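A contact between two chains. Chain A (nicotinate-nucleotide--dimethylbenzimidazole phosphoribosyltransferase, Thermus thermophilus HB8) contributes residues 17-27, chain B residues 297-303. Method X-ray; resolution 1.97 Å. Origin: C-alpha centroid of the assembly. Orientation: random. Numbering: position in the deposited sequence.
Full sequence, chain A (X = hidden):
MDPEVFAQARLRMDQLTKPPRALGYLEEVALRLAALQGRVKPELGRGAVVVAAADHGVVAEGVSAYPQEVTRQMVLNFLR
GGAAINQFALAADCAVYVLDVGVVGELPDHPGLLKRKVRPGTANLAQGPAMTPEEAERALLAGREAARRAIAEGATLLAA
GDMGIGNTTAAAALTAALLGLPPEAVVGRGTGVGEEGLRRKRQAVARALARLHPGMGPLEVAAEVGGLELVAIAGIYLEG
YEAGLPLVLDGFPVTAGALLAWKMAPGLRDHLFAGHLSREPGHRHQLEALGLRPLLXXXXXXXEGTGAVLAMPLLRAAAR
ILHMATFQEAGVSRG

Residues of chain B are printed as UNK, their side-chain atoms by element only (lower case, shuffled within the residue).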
# COMPACT_ATOMS: atom_id res chain seq x y z
N THR A 17 -4.52 2.42 21.97
CA THR A 17 -3.70 1.33 22.48
C THR A 17 -2.56 0.90 21.57
O THR A 17 -2.63 -0.13 20.89
CB THR A 17 -4.57 0.09 22.84
OG1 THR A 17 -5.40 -0.25 21.72
CG2 THR A 17 -5.45 0.40 24.05
N LYS A 18 -1.50 1.69 21.57
CA LYS A 18 -0.30 1.43 20.79
C LYS A 18 0.74 2.51 21.09
O LYS A 18 0.39 3.61 21.52
CB LYS A 18 -0.62 1.38 19.29
CG LYS A 18 -1.52 2.49 18.77
CD LYS A 18 -0.78 3.78 18.56
CE LYS A 18 -1.67 4.81 17.88
NZ LYS A 18 -0.93 6.07 17.60
N PRO A 19 2.02 2.19 20.89
CA PRO A 19 3.08 3.17 21.16
C PRO A 19 2.85 4.44 20.34
O PRO A 19 2.30 4.39 19.25
CB PRO A 19 4.36 2.44 20.75
CG PRO A 19 4.00 0.99 20.94
CD PRO A 19 2.60 0.93 20.39
N PRO A 20 3.28 5.60 20.87
CA PRO A 20 3.10 6.86 20.14
C PRO A 20 3.78 6.80 18.78
O PRO A 20 4.92 6.35 18.67
CB PRO A 20 3.76 7.88 21.06
CG PRO A 20 3.51 7.30 22.43
CD PRO A 20 3.84 5.84 22.21
N ARG A 21 3.07 7.23 17.74
CA ARG A 21 3.62 7.24 16.39
C ARG A 21 3.87 5.84 15.84
O ARG A 21 4.51 5.69 14.81
CB ARG A 21 4.93 8.04 16.38
CG ARG A 21 4.75 9.47 16.87
CD ARG A 21 6.09 10.17 17.19
NE ARG A 21 6.39 10.19 18.62
CZ ARG A 21 7.30 9.43 19.25
NH1 ARG A 21 8.06 8.55 18.59
NH2 ARG A 21 7.46 9.55 20.56
N ALA A 22 3.34 4.82 16.52
CA ALA A 22 3.55 3.44 16.08
C ALA A 22 2.95 3.11 14.71
O ALA A 22 3.40 2.19 14.04
CB ALA A 22 3.00 2.46 17.12
N LEU A 23 1.94 3.87 14.28
CA LEU A 23 1.32 3.61 12.99
C LEU A 23 1.78 4.58 11.90
O LEU A 23 1.11 4.79 10.89
CB LEU A 23 -0.21 3.59 13.12
CG LEU A 23 -0.73 2.38 13.92
CD1 LEU A 23 -2.24 2.45 14.04
CD2 LEU A 23 -0.31 1.08 13.23
N GLY A 24 2.96 5.16 12.13
CA GLY A 24 3.58 6.08 11.18
C GLY A 24 2.74 7.07 10.40
O GLY A 24 1.90 7.77 10.95
N TYR A 25 3.00 7.14 9.10
CA TYR A 25 2.30 8.09 8.23
C TYR A 25 0.79 7.90 8.16
O TYR A 25 0.07 8.83 7.82
CB TYR A 25 2.87 8.03 6.81
CG TYR A 25 2.23 9.04 5.88
CD1 TYR A 25 1.85 8.68 4.59
CD2 TYR A 25 1.98 10.35 6.30
CE1 TYR A 25 1.23 9.59 3.74
CE2 TYR A 25 1.35 11.27 5.46
CZ TYR A 25 0.98 10.88 4.18
OH TYR A 25 0.36 11.76 3.33
N LEU A 26 0.31 6.71 8.49
CA LEU A 26 -1.13 6.47 8.44
C LEU A 26 -1.87 7.26 9.51
O LEU A 26 -3.06 7.54 9.37
CB LEU A 26 -1.44 4.98 8.57
CG LEU A 26 -1.02 4.09 7.40
CD1 LEU A 26 -1.51 2.66 7.64
CD2 LEU A 26 -1.60 4.64 6.10
N GLU A 27 -1.18 7.63 10.58
CA GLU A 27 -1.82 8.40 11.64
C GLU A 27 -2.21 9.78 11.13
O GLU A 27 -3.30 10.27 11.42
CB GLU A 27 -0.90 8.52 12.86
CG GLU A 27 -0.48 7.16 13.44
CD GLU A 27 0.24 7.28 14.78
OE1 GLU A 27 0.74 6.25 15.28
OE2 GLU A 27 0.30 8.40 15.33
N UNK B 297 5.92 1.07 2.84
CA UNK B 297 6.93 1.75 3.64
C UNK B 297 6.21 2.94 4.24
O UNK B 297 6.25 4.05 3.70
o UNK B 297 10.40 2.75 3.06
c UNK B 297 8.10 2.22 2.77
c UNK B 297 9.27 2.70 3.60
o UNK B 297 9.08 3.03 4.79
N UNK B 298 5.53 2.71 5.35
CA UNK B 298 4.75 3.75 6.00
C UNK B 298 5.28 4.16 7.37
O UNK B 298 4.58 4.81 8.14
c UNK B 298 2.65 2.96 4.77
c UNK B 298 1.35 2.18 4.97
c UNK B 298 2.39 4.27 4.02
c UNK B 298 3.30 3.27 6.12
N UNK B 299 6.52 3.77 7.66
CA UNK B 299 7.14 4.10 8.93
C UNK B 299 6.37 3.50 10.10
O UNK B 299 6.24 4.12 11.16
c UNK B 299 8.04 6.03 10.32
c UNK B 299 7.25 5.62 9.09
o UNK B 299 7.68 7.05 10.95
o UNK B 299 9.02 5.33 10.65
N UNK B 300 5.85 2.29 9.90
CA UNK B 300 5.10 1.60 10.94
C UNK B 300 6.07 0.92 11.91
O UNK B 300 7.15 0.49 11.51
c UNK B 300 2.34 2.14 9.76
c UNK B 300 2.29 -0.20 8.89
c UNK B 300 3.18 0.98 9.26
c UNK B 300 4.18 0.54 10.33
N UNK B 301 5.67 0.83 13.17
CA UNK B 301 6.50 0.20 14.19
C UNK B 301 5.60 -0.33 15.31
O UNK B 301 5.83 -0.03 16.49
c UNK B 301 7.49 1.21 14.74
N UNK B 302 4.59 -1.11 14.95
CA UNK B 302 3.66 -1.64 15.94
C UNK B 302 3.65 -3.15 16.09
O UNK B 302 3.55 -3.66 17.21
c UNK B 302 1.40 -1.21 17.99
c UNK B 302 1.11 -1.62 16.55
c UNK B 302 -0.21 -1.01 16.09
c UNK B 302 2.24 -1.15 15.63
N UNK B 303 3.74 -3.87 14.98
CA UNK B 303 3.70 -5.32 15.06
C UNK B 303 2.26 -5.80 15.02
O UNK B 303 1.42 -5.19 14.35

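Position 297 of chain B carries two side-chain carbons, the second bearing two oxygens. It points out of reach of the chain A stretch and touches nothing there. The residue is B:Asp297.

Position 298 has four side-chain carbons, forked at the second, and no heteroatom. One fork tip lies 3.9 Å from A:Leu26 CG. The other lies at the edge of the A:Tyr25 ring, near its plane, 4.5 Å from CD1 of A:Tyr25. A fork at the second carbon means leucine, so this is B:Leu298. Its backbone O accepts a hydrogen bond from A:Tyr25 N at 3.0 Å.

Position 299 again shows two carbons, the second with two oxygens. The CA-to-CB bond points sideways to the chain A stretch, and the nearest side-chain approach is CB to A:Gly24 CA, 4.2 Å. The residue is B:Asp299, and its OD1 is hydrogen-bonded elsewhere in the structure. Its backbone O makes a CA-H...O contact with A:Gly24 CA at 3.3 Å.

Position 300 has four carbons forked at the second. One tip sits 3.1 Å from A:Leu23 O and 4.4 Å from A:Leu26 CD1. This is B:Leu300, and that tip is CD2.

Position 301 has a single side-chain carbon and is therefore B:Ala301. The backbone does the work here: B:Ala301 N donates to A:Ala22 O at 2.8 Å, with an angle of 167°.

Position 302 has four carbons forked at the second, and its CA-to-CB bond points toward chain A. The two tips lie 3.4 Å from A:Pro19 CD and 3.5 Å from A:Leu23 CD2. This is B:Leu302, with CD1 at the proline and CD2 at the leucine.

Position 303 has no side-chain atoms. It is B:Gly303. At phi 87° and psi -145°, a CB would be jammed against the carbonyl O of the preceding residue.

The contact works through two backbone hydrogen bonds, one donated by each chain, with leucines packed alongside. A:Gly24 lies between the bonded residues of chain A. A CB there would fall 2.1 Å from B:Leu298 O, a clash, so the lack of a side chain allows the close approach. The turns from A:Pro19 to A:Ala22 and from A:Arg21 to A:Gly24 shape the chain A side. A:Glu27 OE1 braces it by accepting from A:Leu23 N at 2.8 Å and forming a salt bridge with A:Lys18 NZ at 2.9 Å. Together the two stretches bury 510 Å².

Chain B 297-303: DLDLALG
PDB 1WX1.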